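PDB 3DX5: 3-dehydroshikimate dehydratase from Bacillus anthracis, which catalyses the manganese-dependent dehydration of 3-dehydroshikimate to 3,4-dihydroxybenzoate, a building block of the siderophore petrobactin. Local coordinates for residues 148-160 with 179-193. Residues are numbered along the deposited sequence; the frame is centred on the assembly and turned at random.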
loop_
_atom_site.group_PDB
_atom_site.type_symbol
_atom_site.label_atom_id
_atom_site.label_comp_id
_atom_site.label_asym_id
_atom_site.label_seq_id
_atom_site.Cartn_x
_atom_site.Cartn_y
_atom_site.Cartn_z
ATOM N N LEU A 148 -2.379 5.579 21.994
ATOM C CA LEU A 148 -2.751 5.545 23.422
ATOM C C LEU A 148 -2.667 4.143 24.029
ATOM O O LEU A 148 -2.577 3.982 25.266
ATOM C CB LEU A 148 -4.144 6.140 23.642
ATOM C CG LEU A 148 -4.220 7.694 23.503
ATOM C CD1 LEU A 148 -5.660 8.123 23.228
ATOM C CD2 LEU A 148 -3.675 8.437 24.748
ATOM N N THR A 149 -2.658 3.125 23.170
ATOM C CA THR A 149 -2.556 1.732 23.651
ATOM C C THR A 149 -1.122 1.191 23.555
ATOM O O THR A 149 -0.903 -0.010 23.353
ATOM C CB THR A 149 -3.482 0.803 22.868
ATOM O OG1 THR A 149 -3.096 0.812 21.488
ATOM C CG2 THR A 149 -4.937 1.264 22.974
ATOM N N ASP A 150 -0.141 2.071 23.689
ATOM C CA ASP A 150 1.241 1.648 23.556
ATOM C C ASP A 150 1.809 1.026 24.830
ATOM O O ASP A 150 2.948 0.574 24.809
ATOM C CB ASP A 150 2.141 2.806 23.089
ATOM C CG ASP A 150 2.163 3.978 24.041
ATOM O OD1 ASP A 150 1.399 4.014 25.028
ATOM O OD2 ASP A 150 2.942 4.918 23.777
ATOM N N THR A 151 1.080 1.057 25.946
ATOM C CA THR A 151 1.526 0.320 27.120
ATOM C C THR A 151 0.310 -0.389 27.708
ATOM O O THR A 151 -0.832 0.033 27.478
ATOM C CB THR A 151 2.158 1.212 28.252
ATOM O OG1 THR A 151 1.116 1.912 28.937
ATOM C CG2 THR A 151 3.233 2.218 27.729
ATOM N N LEU A 152 0.549 -1.476 28.442
ATOM C CA LEU A 152 -0.543 -2.162 29.142
ATOM C C LEU A 152 -1.288 -1.246 30.160
ATOM O O LEU A 152 -2.508 -1.147 30.097
ATOM C CB LEU A 152 -0.070 -3.479 29.780
ATOM C CG LEU A 152 -1.102 -4.235 30.622
ATOM C CD1 LEU A 152 -2.296 -4.653 29.726
ATOM C CD2 LEU A 152 -0.458 -5.482 31.248
ATOM N N PRO A 153 -0.568 -0.560 31.067
ATOM C CA PRO A 153 -1.338 0.337 31.975
ATOM C C PRO A 153 -2.143 1.460 31.240
ATOM O O PRO A 153 -3.277 1.771 31.640
ATOM C CB PRO A 153 -0.270 0.926 32.919
ATOM C CG PRO A 153 0.995 0.053 32.703
ATOM C CD PRO A 153 0.884 -0.526 31.328
ATOM N N SER A 154 -1.607 2.022 30.156
ATOM C CA SER A 154 -2.350 3.062 29.452
ATOM C C SER A 154 -3.600 2.478 28.790
ATOM O O SER A 154 -4.673 3.100 28.782
ATOM C CB SER A 154 -1.484 3.785 28.429
ATOM O OG SER A 154 -2.274 4.754 27.743
ATOM N N THR A 155 -3.473 1.270 28.261
ATOM C CA THR A 155 -4.620 0.609 27.634
ATOM C C THR A 155 -5.705 0.340 28.666
ATOM O O THR A 155 -6.868 0.634 28.437
ATOM C CB THR A 155 -4.183 -0.706 26.966
ATOM O OG1 THR A 155 -3.214 -0.386 25.963
ATOM C CG2 THR A 155 -5.390 -1.472 26.322
ATOM N N LEU A 156 -5.319 -0.221 29.810
ATOM C CA LEU A 156 -6.287 -0.478 30.868
ATOM C C LEU A 156 -6.954 0.822 31.329
ATOM O O LEU A 156 -8.166 0.878 31.516
ATOM C CB LEU A 156 -5.615 -1.161 32.058
ATOM C CG LEU A 156 -5.215 -2.613 31.771
ATOM C CD1 LEU A 156 -4.260 -3.124 32.850
ATOM C CD2 LEU A 156 -6.470 -3.472 31.661
ATOM N N GLU A 157 -6.145 1.859 31.510
ATOM C CA GLU A 157 -6.651 3.160 31.878
ATOM C C GLU A 157 -7.671 3.704 30.837
ATOM O O GLU A 157 -8.742 4.159 31.195
ATOM C CB GLU A 157 -5.461 4.090 32.000
ATOM C CG GLU A 157 -5.813 5.442 32.413
ATOM C CD GLU A 157 -5.735 5.563 33.910
ATOM O OE1 GLU A 157 -4.752 6.191 34.397
ATOM O OE2 GLU A 157 -6.632 4.997 34.597
ATOM N N LEU A 158 -7.311 3.650 29.553
ATOM C CA LEU A 158 -8.197 4.097 28.465
ATOM C C LEU A 158 -9.568 3.409 28.514
ATOM O O LEU A 158 -10.606 4.053 28.341
ATOM C CB LEU A 158 -7.547 3.817 27.108
ATOM C CG LEU A 158 -8.195 4.569 25.940
ATOM C CD1 LEU A 158 -8.108 6.106 26.121
ATOM C CD2 LEU A 158 -7.487 4.173 24.660
ATOM N N LEU A 159 -9.554 2.092 28.730
ATOM C CA LEU A 159 -10.787 1.294 28.776
ATOM C C LEU A 159 -11.680 1.748 29.933
ATOM O O LEU A 159 -12.917 1.857 29.794
ATOM C CB LEU A 159 -10.459 -0.194 28.912
ATOM C CG LEU A 159 -9.814 -0.831 27.672
ATOM C CD1 LEU A 159 -9.182 -2.173 28.065
ATOM C CD2 LEU A 159 -10.836 -1.014 26.491
ATOM N N GLY A 160 -11.044 2.048 31.058
ATOM C CA GLY A 160 -11.770 2.578 32.215
ATOM C C GLY A 160 -12.223 4.009 31.975
ATOM O O GLY A 160 -13.270 4.395 32.455
ATOM N N SER A 179 6.319 -3.319 24.130
ATOM C CA SER A 179 6.136 -2.313 25.180
ATOM C C SER A 179 6.819 -2.720 26.473
ATOM O O SER A 179 6.881 -1.939 27.381
ATOM C CB SER A 179 4.650 -2.049 25.466
ATOM O OG SER A 179 4.094 -3.105 26.252
ATOM N N GLY A 180 7.308 -3.951 26.574
ATOM C CA GLY A 180 7.977 -4.389 27.785
ATOM C C GLY A 180 7.073 -5.224 28.676
ATOM O O GLY A 180 7.541 -5.736 29.650
ATOM N N ALA A 181 5.786 -5.372 28.334
ATOM C CA ALA A 181 4.847 -6.196 29.127
ATOM C C ALA A 181 4.978 -7.701 28.792
ATOM O O ALA A 181 5.366 -8.072 27.676
ATOM C CB ALA A 181 3.418 -5.734 28.878
ATOM N N ASP A 182 4.653 -8.569 29.738
ATOM C CA ASP A 182 4.610 -10.024 29.453
ATOM C C ASP A 182 3.329 -10.383 28.657
ATOM O O ASP A 182 2.236 -9.959 29.019
ATOM C CB ASP A 182 4.678 -10.823 30.766
ATOM C CG ASP A 182 4.393 -12.327 30.558
ATOM O OD1 ASP A 182 5.139 -13.008 29.815
ATOM O OD2 ASP A 182 3.401 -12.836 31.122
ATOM N N PRO A 183 3.462 -11.126 27.543
ATOM C CA PRO A 183 2.257 -11.440 26.722
ATOM C C PRO A 183 1.115 -12.167 27.449
ATOM O O PRO A 183 -0.054 -11.772 27.302
ATOM C CB PRO A 183 2.817 -12.312 25.608
ATOM C CG PRO A 183 4.196 -11.722 25.412
ATOM C CD PRO A 183 4.707 -11.425 26.801
ATOM N N VAL A 184 1.435 -13.202 28.212
ATOM C CA VAL A 184 0.412 -13.966 28.940
ATOM C C VAL A 184 -0.218 -13.074 30.027
ATOM O O VAL A 184 -1.441 -12.965 30.127
ATOM C CB VAL A 184 0.997 -15.289 29.533
ATOM C CG1 VAL A 184 0.102 -15.850 30.650
ATOM C CG2 VAL A 184 1.216 -16.357 28.397
ATOM N N ASP A 185 0.617 -12.396 30.807
ATOM C CA ASP A 185 0.109 -11.435 31.773
ATOM C C ASP A 185 -0.838 -10.331 31.164
ATOM O O ASP A 185 -1.915 -9.989 31.759
ATOM C CB ASP A 185 1.285 -10.859 32.548
ATOM C CG ASP A 185 0.857 -9.867 33.574
ATOM O OD1 ASP A 185 -0.002 -10.209 34.434
ATOM O OD2 ASP A 185 1.362 -8.726 33.506
ATOM N N SER A 186 -0.465 -9.808 29.995
ATOM C CA SER A 186 -1.300 -8.826 29.287
ATOM C C SER A 186 -2.620 -9.443 28.826
ATOM O O SER A 186 -3.674 -8.813 28.920
ATOM C CB SER A 186 -0.562 -8.231 28.087
ATOM O OG SER A 186 0.742 -7.830 28.450
ATOM N N PHE A 187 -2.569 -10.688 28.358
ATOM C CA PHE A 187 -3.783 -11.393 28.007
ATOM C C PHE A 187 -4.694 -11.496 29.240
ATOM O O PHE A 187 -5.908 -11.237 29.140
ATOM C CB PHE A 187 -3.500 -12.783 27.443
ATOM C CG PHE A 187 -4.691 -13.673 27.474
ATOM C CD1 PHE A 187 -5.732 -13.483 26.566
ATOM C CD2 PHE A 187 -4.819 -14.652 28.453
ATOM C CE1 PHE A 187 -6.866 -14.276 26.606
ATOM C CE2 PHE A 187 -5.960 -15.453 28.515
ATOM C CZ PHE A 187 -6.977 -15.273 27.591
ATOM N N GLN A 188 -4.117 -11.846 30.396
ATOM C CA GLN A 188 -4.926 -12.124 31.570
ATOM C C GLN A 188 -5.571 -10.831 32.058
ATOM O O GLN A 188 -6.747 -10.836 32.466
ATOM C CB GLN A 188 -4.136 -12.811 32.709
ATOM C CG GLN A 188 -3.782 -14.282 32.384
ATOM C CD GLN A 188 -2.745 -14.885 33.317
ATOM O OE1 GLN A 188 -2.177 -14.204 34.174
ATOM N NE2 GLN A 188 -2.488 -16.177 33.147
ATOM N N GLN A 189 -4.830 -9.729 31.967
ATOM C CA GLN A 189 -5.334 -8.448 32.434
ATOM C C GLN A 189 -6.330 -7.859 31.482
ATOM O O GLN A 189 -7.263 -7.210 31.928
ATOM C CB GLN A 189 -4.199 -7.446 32.693
ATOM C CG GLN A 189 -3.422 -7.780 33.971
ATOM C CD GLN A 189 -2.366 -6.746 34.270
ATOM O OE1 GLN A 189 -2.675 -5.581 34.490
ATOM N NE2 GLN A 189 -1.100 -7.173 34.304
ATOM N N LEU A 190 -6.143 -8.075 30.183
ATOM C CA LEU A 190 -7.044 -7.507 29.169
ATOM C C LEU A 190 -8.220 -8.410 28.777
ATOM O O LEU A 190 -9.113 -7.964 28.041
ATOM C CB LEU A 190 -6.279 -7.091 27.902
ATOM C CG LEU A 190 -5.364 -5.858 28.049
ATOM C CD1 LEU A 190 -4.366 -5.839 26.901
ATOM C CD2 LEU A 190 -6.217 -4.579 28.100
ATOM N N ARG A 191 -8.211 -9.654 29.277
ATOM C CA ARG A 191 -9.237 -10.634 28.935
ATOM C C ARG A 191 -10.712 -10.156 28.850
ATOM O O ARG A 191 -11.399 -10.515 27.891
ATOM C CB ARG A 191 -9.151 -11.905 29.803
ATOM C CG ARG A 191 -9.861 -13.092 29.082
ATOM C CD ARG A 191 -9.722 -14.415 29.826
ATOM N NE ARG A 191 -10.451 -15.476 29.123
ATOM C CZ ARG A 191 -10.250 -16.780 29.298
ATOM N NH1 ARG A 191 -9.331 -17.220 30.162
ATOM N NH2 ARG A 191 -10.984 -17.649 28.612
ATOM N N PRO A 192 -11.200 -9.378 29.837
ATOM C CA PRO A 192 -12.597 -8.956 29.772
ATOM C C PRO A 192 -12.966 -8.143 28.522
ATOM O O PRO A 192 -14.142 -8.118 28.158
ATOM C CB PRO A 192 -12.772 -8.090 31.031
ATOM C CG PRO A 192 -11.779 -8.645 32.007
ATOM C CD PRO A 192 -10.568 -8.946 31.105
ATOM N N TRP A 193 -11.983 -7.512 27.873
ATOM C CA TRP A 193 -12.221 -6.677 26.683
ATOM C C TRP A 193 -11.783 -7.290 25.354
ATOM O O TRP A 193 -12.059 -6.752 24.304
ATOM C CB TRP A 193 -11.509 -5.329 26.847
ATOM C CG TRP A 193 -12.008 -4.589 28.017
ATOM C CD1 TRP A 193 -13.100 -3.767 28.057
ATOM C CD2 TRP A 193 -11.477 -4.628 29.360
ATOM N NE1 TRP A 193 -13.261 -3.267 29.331
ATOM C CE2 TRP A 193 -12.285 -3.778 30.149
ATOM C CE3 TRP A 193 -10.391 -5.286 29.963
ATOM C CZ2 TRP A 193 -12.048 -3.570 31.537
ATOM C CZ3 TRP A 193 -10.154 -5.089 31.337
ATOM C CH2 TRP A 193 -10.976 -4.232 32.104
HETATM O O HOH W 1 3.326 -2.194 28.712
#
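Leu-152 and Leu-190 interlock between helices 152-160 and 183-190, which run nearly parallel, 8° apart, with axes 11.0 Å from each other at closest approach. The Leu-152 side chain sits as a knob among Asp-185, Ser-186, Gln-189 and Leu-190; chi1 of 176° sets CG anti to the backbone N and sends both methyls across to helix 183-190. Its CD1 lies 3.7 Å from Leu-190 CD1. The Gln-189 amide crosses its CD2 in van der Waals contact, while NE2 donates a weak hydrogen bond to Asp-185 OD1. Leu-190 returns the fit: it enters the hole formed by Leu-152, Thr-155, Leu-156 and Leu-159. Toward the C-terminal ends, Leu-159 CD1 rests over one face of the Trp-193 indole, 3.8 Å from the five-membered ring centroid, a CH-pi contact. Pro-192 CB lies off-centre over the opposite face. A water accepts from Leu-152 N (2.9 Å) and donates to Ser-179 OG (2.7 Å), before helix 183-190; Ser-179 OG also hydrogen-bonds to Ile-176 O. Thr-151 OG1 and Asp-182 OD2 N-cap the two helices. Thr-155, Leu-159 and Trp-193, just after helix 183-190, pack on Ile-169 of strand 167-172, outside the TIM barrel. The direct interhelical contact is thus mainly apolar, with a water-mediated polar link at the end nearer the active site.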